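Local coordinates for protein endosialidase (Enterobacteria phage phi92, PDB 4HIZ) that cleaves internal alpha-2,8 and alpha-2,9 linkages of sialic acid polymers as an endosialidase of a bacteriophage, working as a trimer with a sialidase-type beta-propeller, at residues A[55-61]-A[418-424]; A[120-124]-A[480-485]; A[191-197]-A[249-255]. One frame throughout, in Å; residues are numbered along the deposited sequence.

The three contacts lie well apart in one subunit. Contact 1 (55-61 with 418-424) joins a loop of the N-terminal extension to a loop of the beta-propeller, while contact 2 (120-124 with 480-485) packs two turns of the propeller together where a second subunit also takes part. Their centres are 33 Å apart, and their segments alternate along the chain. Contact 3 (191-197 with 249-255), whose segments both fall between those of the other two, lies 71 Å from contact 1 and 44 Å from contact 2, centre to centre. It lies nearest the bound sialic acid, the side chains of Ile-253 and Ile-192 about 8 and 9 Å from two sugar units without lining their pocket.

Contact 1 of 3, residues A[55-61]-A[418-424]; sequences RIVGQPL and GEWEGQE
Extended through chi1 and chi2 and bent at chi3 (76°), the Arg-55 chain turns its guanidinium side-on to Glu-421, whose own chain bends at chi2 (91°) to meet it. This salt bridge ties the N-terminal extension to the beta-propeller beside two type II turns, Ile-56 to Gln-59, just after Arg-55, and Glu-421 to Glu-424. Arg-55 NE reaches Glu-421 OE2 at 3.1 Å and Arg-55 NH2 reaches Glu-421 OE1 at 2.9 Å. Both oxygens lie near the guanidinium plane but are met from above the carboxylate plane. Gly-418 CA covers one guanidinium face and Ile-56 CD1 the other. Glu-424 OE1 makes a second, long salt bridge to Arg-55 NH2 (3.8 Å), while Glu-424 OE2 packs on Ile-56 CD1. Arg-435 is a second cationic partner of Glu-421 OE1, so positive charge would be expected to favour the ionised carboxylate. A water holds Glu-421 OE2 to Ile-56 N and Gln-59 O. Leu-61 CD1 packs 3.5 Å from Glu-421 OE2. The Gln-59 amide grips the backbone of Gly-422 twice: its OE1 accepts from Gly-422 N through a lone pair, in the carbonyl plane, and its NE2 donates to Gly-422 O at 3.1 Å.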
loop_
_atom_site.group_PDB
_atom_site.type_symbol
_atom_site.label_atom_id
_atom_site.label_comp_id
_atom_site.label_asym_id
_atom_site.label_seq_id
_atom_site.Cartn_x
_atom_site.Cartn_y
_atom_site.Cartn_z
ATOM N N ARG A 55 -23.812 19.328 -29.817
ATOM C CA ARG A 55 -22.547 20.060 -29.720
ATOM C C ARG A 55 -22.076 20.449 -31.121
ATOM O O ARG A 55 -21.671 21.605 -31.387
ATOM C CB ARG A 55 -21.483 19.175 -29.060
ATOM C CG ARG A 55 -20.186 19.949 -28.748
ATOM C CD ARG A 55 -19.086 19.031 -28.203
ATOM N NE ARG A 55 -18.481 18.239 -29.269
ATOM C CZ ARG A 55 -17.434 18.614 -29.999
ATOM N NH1 ARG A 55 -16.837 19.798 -29.768
ATOM N NH2 ARG A 55 -16.974 17.801 -30.962
ATOM N N ILE A 56 -22.174 19.470 -32.023
ATOM C CA ILE A 56 -21.899 19.673 -33.428
ATOM C C ILE A 56 -23.244 19.597 -34.146
ATOM O O ILE A 56 -23.980 18.619 -33.982
ATOM C CB ILE A 56 -20.955 18.583 -33.973
ATOM C CG1 ILE A 56 -19.619 18.574 -33.219
ATOM C CG2 ILE A 56 -20.708 18.786 -35.480
ATOM C CD1 ILE A 56 -18.852 19.932 -33.237
ATOM N N VAL A 57 -23.584 20.625 -34.922
ATOM C CA VAL A 57 -24.906 20.658 -35.544
ATOM C C VAL A 57 -25.148 19.433 -36.416
ATOM O O VAL A 57 -24.286 19.047 -37.200
ATOM C CB VAL A 57 -25.101 21.933 -36.378
ATOM C CG1 VAL A 57 -26.418 21.869 -37.140
ATOM C CG2 VAL A 57 -25.069 23.163 -35.458
ATOM N N GLY A 58 -26.313 18.806 -36.248
ATOM C CA GLY A 58 -26.662 17.641 -37.041
ATOM C C GLY A 58 -26.218 16.336 -36.411
ATOM O O GLY A 58 -26.509 15.271 -36.965
ATOM N N GLN A 59 -25.507 16.408 -35.282
ATOM C CA GLN A 59 -25.024 15.198 -34.603
ATOM C C GLN A 59 -25.464 15.127 -33.142
ATOM O O GLN A 59 -24.654 15.337 -32.219
ATOM C CB GLN A 59 -23.494 15.078 -34.744
ATOM C CG GLN A 59 -23.075 14.904 -36.202
ATOM C CD GLN A 59 -21.632 14.487 -36.360
ATOM O OE1 GLN A 59 -21.215 13.468 -35.796
ATOM N NE2 GLN A 59 -20.856 15.249 -37.162
ATOM N N PRO A 60 -26.755 14.841 -32.917
ATOM C CA PRO A 60 -27.251 14.782 -31.539
ATOM C C PRO A 60 -26.659 13.583 -30.773
ATOM O O PRO A 60 -26.439 12.481 -31.331
ATOM C CB PRO A 60 -28.764 14.593 -31.713
ATOM C CG PRO A 60 -28.913 13.915 -33.069
ATOM C CD PRO A 60 -27.767 14.415 -33.911
ATOM N N LEU A 61 -26.368 13.834 -29.501
ATOM C CA LEU A 61 -25.902 12.822 -28.575
ATOM C C LEU A 61 -26.675 13.088 -27.295
ATOM O O LEU A 61 -27.164 14.217 -27.074
ATOM C CB LEU A 61 -24.394 12.981 -28.328
ATOM C CG LEU A 61 -23.529 12.808 -29.598
ATOM C CD1 LEU A 61 -22.101 13.258 -29.352
ATOM C CD2 LEU A 61 -23.567 11.305 -30.010
ATOM N N GLY A 418 -14.072 15.822 -27.867
ATOM C CA GLY A 418 -14.561 16.431 -29.088
ATOM C C GLY A 418 -14.155 15.689 -30.363
ATOM O O GLY A 418 -14.431 16.185 -31.460
ATOM N N GLU A 419 -13.499 14.538 -30.246
ATOM C CA GLU A 419 -13.126 13.774 -31.449
ATOM C C GLU A 419 -14.225 12.828 -31.908
ATOM O O GLU A 419 -14.149 12.273 -33.015
ATOM C CB GLU A 419 -11.833 12.975 -31.228
ATOM C CG GLU A 419 -10.644 13.840 -30.932
ATOM C CD GLU A 419 -9.357 13.045 -30.765
ATOM O OE1 GLU A 419 -9.362 11.802 -30.941
ATOM O OE2 GLU A 419 -8.318 13.671 -30.480
ATOM N N TRP A 420 -15.248 12.626 -31.078
ATOM C CA TRP A 420 -16.230 11.566 -31.398
ATOM C C TRP A 420 -16.986 11.830 -32.712
ATOM O O TRP A 420 -17.152 10.932 -33.577
ATOM C CB TRP A 420 -17.264 11.434 -30.274
ATOM C CG TRP A 420 -18.236 10.297 -30.488
ATOM C CD1 TRP A 420 -19.468 10.394 -31.052
ATOM C CD2 TRP A 420 -18.087 8.922 -30.068
ATOM N NE1 TRP A 420 -20.086 9.157 -31.061
ATOM C CE2 TRP A 420 -19.265 8.244 -30.439
ATOM C CE3 TRP A 420 -17.061 8.203 -29.450
ATOM C CZ2 TRP A 420 -19.446 6.864 -30.215
ATOM C CZ3 TRP A 420 -17.246 6.843 -29.200
ATOM C CH2 TRP A 420 -18.426 6.189 -29.593
ATOM N N GLU A 421 -17.479 13.048 -32.846
ATOM C CA GLU A 421 -18.347 13.375 -33.982
ATOM C C GLU A 421 -17.623 13.286 -35.319
ATOM O O GLU A 421 -16.434 13.599 -35.437
ATOM C CB GLU A 421 -18.924 14.790 -33.815
ATOM C CG GLU A 421 -19.914 14.955 -32.620
ATOM C CD GLU A 421 -19.279 15.368 -31.296
ATOM O OE1 GLU A 421 -18.051 15.158 -31.092
ATOM O OE2 GLU A 421 -20.054 15.910 -30.465
ATOM N N GLY A 422 -18.369 12.855 -36.318
ATOM C CA GLY A 422 -17.815 12.701 -37.657
ATOM C C GLY A 422 -17.259 14.018 -38.161
ATOM O O GLY A 422 -17.864 15.074 -37.947
ATOM N N GLN A 423 -16.105 13.916 -38.817
ATOM C CA GLN A 423 -15.356 15.008 -39.433
ATOM C C GLN A 423 -14.543 15.847 -38.445
ATOM O O GLN A 423 -13.684 16.614 -38.873
ATOM C CB GLN A 423 -16.230 15.910 -40.339
ATOM C CG GLN A 423 -16.916 15.177 -41.520
ATOM C CD GLN A 423 -15.949 14.755 -42.628
ATOM O OE1 GLN A 423 -14.784 15.144 -42.626
ATOM N NE2 GLN A 423 -16.437 13.948 -43.581
ATOM N N GLU A 424 -14.796 15.709 -37.142
ATOM C CA GLU A 424 -14.039 16.487 -36.172
ATOM C C GLU A 424 -12.571 16.121 -36.196
ATOM O O GLU A 424 -12.216 14.949 -36.367
ATOM C CB GLU A 424 -14.587 16.267 -34.758
ATOM C CG GLU A 424 -15.910 16.919 -34.551
ATOM C CD GLU A 424 -15.829 18.423 -34.756
ATOM O OE1 GLU A 424 -15.070 19.102 -34.017
ATOM O OE2 GLU A 424 -16.539 18.933 -35.638
HETATM O O HOH W 1 -22.538 16.615 -31.090
#

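Contact 2 of 3, residues A[120-124]-A[480-485]; sequences GDDGQ and KDGWLY. With EDO (1,2-ethanediol), chain R.
Asp-122 and Gly-123 are the central residues of a type I' turn from Asp-121 to Gln-124, and this turn faces a type II' turn from Lys-480 to Trp-483. The second turn is closed by a pair of backbone hydrogen bonds between Lys-480 and Trp-483, whereas the closing bond of the first, Gln-124 N to Asp-121 O, is weak. Gly-123, at phi 93°, packs its CA against the ring of Tyr-485, whose CE2 lies 4.1 Å from Gly-123 CA. Tyr-485 OH donates to Asp-122 O at 2.7 Å; the acceptor lies at the edge of the phenol ring, while the hydroxyl stands above the carbonyl plane, away from its lone pairs. Arg-521 also donates to this oxygen, so the carbonyl of the turn is gripped from strand 516-523 as well.

The type II' turn is the tight link of a beta-hairpin, strands 473-480 and 483-490, in a four-stranded antiparallel sheet of the propeller. From the end of its first strand the Lys-480 chain runs straight out to CE and then bends (chi4 -66°), which brings NZ between two carboxylates. Lys-480 NZ meets the syn lone pair of Asp-122 OD1 at 2.8 Å, the two side chains crossing at about a right angle, and it binds Asp-481 OD2 at 2.9 Å. Tyr-433 of the second subunit hydrogen-bonds to both Lys-480 NZ and Asp-122 OD2, which makes the salt-bridge network part of the subunit interface. On the Trp-483 side, a water at the edge of the indole donates to Asp-122 OD1 and to Lys-480 O.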
loop_
_atom_site.group_PDB
_atom_site.type_symbol
_atom_site.label_atom_id
_atom_site.label_comp_id
_atom_site.label_asym_id
_atom_site.label_seq_id
_atom_site.Cartn_x
_atom_site.Cartn_y
_atom_site.Cartn_z
ATOM N N GLY A 120 -12.896 -10.551 -7.174
ATOM C CA GLY A 120 -13.673 -11.580 -6.494
ATOM C C GLY A 120 -14.914 -11.076 -5.778
ATOM O O GLY A 120 -15.529 -11.832 -5.020
ATOM N N ASP A 121 -15.298 -9.820 -6.003
ATOM C CA ASP A 121 -16.477 -9.264 -5.325
ATOM C C ASP A 121 -17.385 -8.464 -6.278
ATOM O O ASP A 121 -17.876 -7.375 -5.926
ATOM C CB ASP A 121 -16.044 -8.407 -4.116
ATOM C CG ASP A 121 -15.016 -7.367 -4.477
ATOM O OD1 ASP A 121 -14.932 -6.973 -5.679
ATOM O OD2 ASP A 121 -14.326 -6.879 -3.522
ATOM N N ASP A 122 -17.627 -9.024 -7.472
ATOM C CA ASP A 122 -18.553 -8.426 -8.407
ATOM C C ASP A 122 -18.061 -7.068 -8.921
ATOM O O ASP A 122 -18.869 -6.248 -9.364
ATOM C CB ASP A 122 -19.985 -8.365 -7.832
ATOM C CG ASP A 122 -20.542 -9.763 -7.587
ATOM O OD1 ASP A 122 -20.466 -10.592 -8.507
ATOM O OD2 ASP A 122 -20.990 -10.077 -6.484
ATOM N N GLY A 123 -16.747 -6.849 -8.868
ATOM C CA GLY A 123 -16.148 -5.669 -9.493
ATOM C C GLY A 123 -16.002 -4.505 -8.528
ATOM O O GLY A 123 -15.753 -3.374 -8.977
ATOM N N GLN A 124 -16.174 -4.753 -7.224
ATOM C CA GLN A 124 -15.958 -3.658 -6.280
ATOM C C GLN A 124 -14.490 -3.398 -6.045
ATOM O O GLN A 124 -14.083 -2.234 -5.974
ATOM C CB GLN A 124 -16.615 -4.010 -4.926
ATOM C CG GLN A 124 -18.114 -4.100 -5.069
ATOM C CD GLN A 124 -18.773 -4.355 -3.718
ATOM O OE1 GLN A 124 -18.995 -3.403 -2.954
ATOM N NE2 GLN A 124 -19.050 -5.626 -3.404
ATOM N N LYS A 480 -21.427 -10.601 -15.636
ATOM C CA LYS A 480 -21.576 -11.605 -14.571
ATOM C C LYS A 480 -22.936 -11.443 -13.937
ATOM O O LYS A 480 -23.220 -10.433 -13.337
ATOM C CB LYS A 480 -20.479 -11.502 -13.507
ATOM C CG LYS A 480 -20.677 -12.556 -12.368
ATOM C CD LYS A 480 -19.621 -12.460 -11.273
ATOM C CE LYS A 480 -19.908 -13.462 -10.131
ATOM N NZ LYS A 480 -21.146 -13.107 -9.420
ATOM N N ASP A 481 -23.796 -12.446 -14.110
ATOM C CA ASP A 481 -25.143 -12.412 -13.541
ATOM C C ASP A 481 -25.869 -11.123 -13.929
ATOM O O ASP A 481 -25.973 -10.793 -15.123
ATOM C CB ASP A 481 -25.090 -12.647 -12.002
ATOM C CG ASP A 481 -24.462 -14.011 -11.650
ATOM O OD1 ASP A 481 -24.959 -15.041 -12.159
ATOM O OD2 ASP A 481 -23.449 -14.067 -10.901
ATOM N N GLY A 482 -26.283 -10.358 -12.930
ATOM C CA GLY A 482 -27.044 -9.140 -13.175
ATOM C C GLY A 482 -26.266 -7.866 -13.410
ATOM O O GLY A 482 -26.859 -6.791 -13.409
ATOM N N TRP A 483 -24.962 -7.988 -13.640
ATOM C CA TRP A 483 -24.132 -6.827 -13.893
ATOM C C TRP A 483 -23.351 -6.981 -15.195
ATOM O O TRP A 483 -22.826 -8.059 -15.513
ATOM C CB TRP A 483 -23.090 -6.678 -12.771
ATOM C CG TRP A 483 -23.567 -6.296 -11.410
ATOM C CD1 TRP A 483 -23.490 -7.062 -10.270
ATOM C CD2 TRP A 483 -24.122 -5.037 -11.026
ATOM N NE1 TRP A 483 -23.959 -6.331 -9.190
ATOM C CE2 TRP A 483 -24.380 -5.096 -9.637
ATOM C CE3 TRP A 483 -24.463 -3.872 -11.736
ATOM C CZ2 TRP A 483 -24.931 -4.010 -8.931
ATOM C CZ3 TRP A 483 -25.019 -2.785 -11.036
ATOM C CH2 TRP A 483 -25.248 -2.869 -9.643
ATOM N N LEU A 484 -23.281 -5.902 -15.963
ATOM C CA LEU A 484 -22.450 -5.852 -17.170
ATOM C C LEU A 484 -21.262 -4.907 -16.853
ATOM O O LEU A 484 -21.431 -3.937 -16.116
ATOM C CB LEU A 484 -23.310 -5.296 -18.307
ATOM C CG LEU A 484 -22.551 -4.978 -19.613
ATOM C CD1 LEU A 484 -23.501 -5.173 -20.836
ATOM C CD2 LEU A 484 -21.966 -3.556 -19.627
ATOM N N TYR A 485 -20.079 -5.206 -17.382
ATOM C CA TYR A 485 -18.869 -4.419 -17.123
ATOM C C TYR A 485 -18.270 -3.951 -18.448
ATOM O O TYR A 485 -17.955 -4.772 -19.315
ATOM C CB TYR A 485 -17.813 -5.259 -16.404
ATOM C CG TYR A 485 -18.358 -5.838 -15.109
ATOM C CD1 TYR A 485 -19.081 -7.043 -15.116
ATOM C CD2 TYR A 485 -18.161 -5.198 -13.882
ATOM C CE1 TYR A 485 -19.622 -7.587 -13.958
ATOM C CE2 TYR A 485 -18.681 -5.743 -12.728
ATOM C CZ TYR A 485 -19.396 -6.916 -12.766
ATOM O OH TYR A 485 -19.934 -7.445 -11.587
HETATM C C1 EDO R . -20.256 -16.777 -13.451
HETATM O O1 EDO R . -19.111 -17.591 -13.206
HETATM C C2 EDO R . -20.886 -16.280 -12.162
HETATM O O2 EDO R . -22.290 -16.142 -12.384
HETATM O O HOH W 2 -22.510 -10.345 -10.561
#

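Contact 3 of 3, residues A[191-197]-A[249-255]; sequences GITISSG and ATSNIDN
The carboxamide of Asn-255 lies beside Ile-192, its ND2 3.5 Å from Ile-192 CD1 and its OD1 2.8 Å from Ile-192 N; ND2 donates to Ser-221 O. The Ile-192 N-H comes from above the carbonyl plane of the amide, 40° out of it. With CG set between the backbone N and the carbonyl carbon (chi1 75°), the side chain curls back to the strand that its own backbone N also binds, through Ile-192 O. At the far end the Asn-252 amide also takes a backbone N-H, OD1 accepting from Ser-196 N in a nearly straight bond, 172° at the hydrogen, the donor tilted from the amide plane. The carboxylate of Asp-254 flanks Thr-193 CG2, and a water links its OD1, which also accepts from Thr-256 N, to Gly-191 N.

Between the two amides runs a short antiparallel pairing. Ile-194 and Ile-253 form a hydrogen-bonded pair whose side chains lie alongside each other, CD1 to CD1 4.0 Å; Ile-194 CG2 also touches Ala-249 CB at 3.6 Å. Thr-193 and Asp-254 are the adjacent non-hydrogen-bonded pair, side chains on the other face. Gly-197 N hydrogen-bonds to Ala-249 O, continuing the pairing beyond the strands.

Strand 253-254 borders an antiparallel sheet inserted between strands 172-181 and 272-275. Strand 192-194 lies between it and strand 200-204, where Ile-194 packs on Ala-201, and Ala-223 of a glycan-binding loop touches both Ile-192 and Ile-253.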
loop_
_atom_site.group_PDB
_atom_site.type_symbol
_atom_site.label_atom_id
_atom_site.label_comp_id
_atom_site.label_asym_id
_atom_site.label_seq_id
_atom_site.Cartn_x
_atom_site.Cartn_y
_atom_site.Cartn_z
ATOM N N GLY A 191 -16.057 -42.440 -10.222
ATOM C CA GLY A 191 -15.317 -42.177 -11.439
ATOM C C GLY A 191 -13.837 -42.496 -11.478
ATOM O O GLY A 191 -13.195 -42.269 -12.522
ATOM N N ILE A 192 -13.274 -42.993 -10.377
ATOM C CA ILE A 192 -11.849 -43.353 -10.382
ATOM C C ILE A 192 -11.682 -44.860 -10.304
ATOM O O ILE A 192 -12.140 -45.484 -9.328
ATOM C CB ILE A 192 -11.086 -42.711 -9.229
ATOM C CG1 ILE A 192 -11.236 -41.172 -9.297
ATOM C CG2 ILE A 192 -9.607 -43.135 -9.288
ATOM C CD1 ILE A 192 -10.528 -40.414 -8.120
ATOM N N THR A 193 -11.036 -45.449 -11.316
ATOM C CA THR A 193 -10.849 -46.909 -11.332
ATOM C C THR A 193 -9.392 -47.257 -11.616
ATOM O O THR A 193 -8.720 -46.588 -12.435
ATOM C CB THR A 193 -11.724 -47.591 -12.386
ATOM O OG1 THR A 193 -11.557 -46.943 -13.643
ATOM C CG2 THR A 193 -13.197 -47.548 -11.979
ATOM N N ILE A 194 -8.912 -48.298 -10.938
ATOM C CA ILE A 194 -7.568 -48.836 -11.166
ATOM C C ILE A 194 -7.633 -50.351 -11.149
ATOM O O ILE A 194 -8.186 -50.915 -10.205
ATOM C CB ILE A 194 -6.608 -48.411 -10.043
ATOM C CG1 ILE A 194 -6.737 -46.896 -9.790
ATOM C CG2 ILE A 194 -5.147 -48.741 -10.441
ATOM C CD1 ILE A 194 -6.104 -46.415 -8.506
ATOM N N SER A 195 -7.042 -51.010 -12.146
ATOM C CA SER A 195 -6.954 -52.475 -12.096
ATOM C C SER A 195 -5.784 -52.906 -11.252
ATOM O O SER A 195 -4.738 -52.260 -11.273
ATOM C CB SER A 195 -6.793 -53.061 -13.501
ATOM O OG SER A 195 -7.946 -52.738 -14.227
ATOM N N SER A 196 -5.963 -53.994 -10.495
ATOM C CA SER A 196 -4.877 -54.550 -9.711
ATOM C C SER A 196 -3.676 -54.799 -10.623
ATOM O O SER A 196 -3.830 -55.296 -11.736
ATOM C CB SER A 196 -5.325 -55.860 -9.060
ATOM O OG SER A 196 -4.367 -56.264 -8.109
ATOM N N GLY A 197 -2.482 -54.449 -10.156
ATOM C CA GLY A 197 -1.285 -54.681 -10.947
ATOM C C GLY A 197 -0.935 -53.525 -11.880
ATOM O O GLY A 197 0.168 -53.490 -12.455
ATOM N N ALA A 249 -1.111 -50.774 -8.289
ATOM C CA ALA A 249 -2.192 -51.105 -7.363
ATOM C C ALA A 249 -2.124 -52.560 -6.928
ATOM O O ALA A 249 -1.709 -53.435 -7.687
ATOM C CB ALA A 249 -3.531 -50.837 -7.990
ATOM N N THR A 250 -2.558 -52.823 -5.704
ATOM C CA THR A 250 -2.519 -54.193 -5.200
ATOM C C THR A 250 -3.909 -54.817 -5.069
ATOM O O THR A 250 -4.063 -55.936 -4.553
ATOM C CB THR A 250 -1.759 -54.273 -3.875
ATOM O OG1 THR A 250 -2.373 -53.407 -2.914
ATOM C CG2 THR A 250 -0.304 -53.863 -4.078
ATOM N N SER A 251 -4.907 -54.080 -5.550
ATOM C CA SER A 251 -6.263 -54.583 -5.632
ATOM C C SER A 251 -6.993 -53.839 -6.744
ATOM O O SER A 251 -6.501 -52.826 -7.256
ATOM C CB SER A 251 -7.003 -54.425 -4.290
ATOM O OG SER A 251 -7.360 -53.077 -4.048
ATOM N N ASN A 252 -8.163 -54.341 -7.117
ATOM C CA ASN A 252 -9.031 -53.623 -8.054
ATOM C C ASN A 252 -9.734 -52.511 -7.296
ATOM O O ASN A 252 -10.422 -52.769 -6.301
ATOM C CB ASN A 252 -10.082 -54.571 -8.629
ATOM C CG ASN A 252 -9.460 -55.649 -9.484
ATOM O OD1 ASN A 252 -8.476 -55.400 -10.199
ATOM N ND2 ASN A 252 -9.997 -56.875 -9.378
ATOM N N ILE A 253 -9.532 -51.275 -7.747
ATOM C CA ILE A 253 -10.039 -50.112 -7.027
ATOM C C ILE A 253 -11.104 -49.445 -7.869
ATOM O O ILE A 253 -10.920 -49.244 -9.074
ATOM C CB ILE A 253 -8.879 -49.165 -6.765
ATOM C CG1 ILE A 253 -7.960 -49.780 -5.699
ATOM C CG2 ILE A 253 -9.394 -47.780 -6.339
ATOM C CD1 ILE A 253 -6.593 -49.104 -5.637
ATOM N N ASP A 254 -12.221 -49.101 -7.243
ATOM C CA ASP A 254 -13.280 -48.329 -7.903
ATOM C C ASP A 254 -13.933 -47.506 -6.822
ATOM O O ASP A 254 -14.551 -48.069 -5.890
ATOM C CB ASP A 254 -14.309 -49.296 -8.526
ATOM C CG ASP A 254 -15.443 -48.567 -9.280
ATOM O OD1 ASP A 254 -15.740 -47.381 -8.990
ATOM O OD2 ASP A 254 -16.062 -49.191 -10.168
ATOM N N ASN A 255 -13.808 -46.179 -6.907
ATOM C CA ASN A 255 -14.301 -45.361 -5.803
ATOM C C ASN A 255 -15.758 -44.953 -5.949
ATOM O O ASN A 255 -16.186 -43.935 -5.389
ATOM C CB ASN A 255 -13.434 -44.113 -5.607
ATOM C CG ASN A 255 -13.683 -43.049 -6.685
ATOM O OD1 ASN A 255 -14.216 -43.353 -7.762
ATOM N ND2 ASN A 255 -13.298 -41.787 -6.391
HETATM O O HOH W 3 -16.623 -45.339 -10.397
HETATM O O HOH W 4 -5.594 -58.098 -6.663
#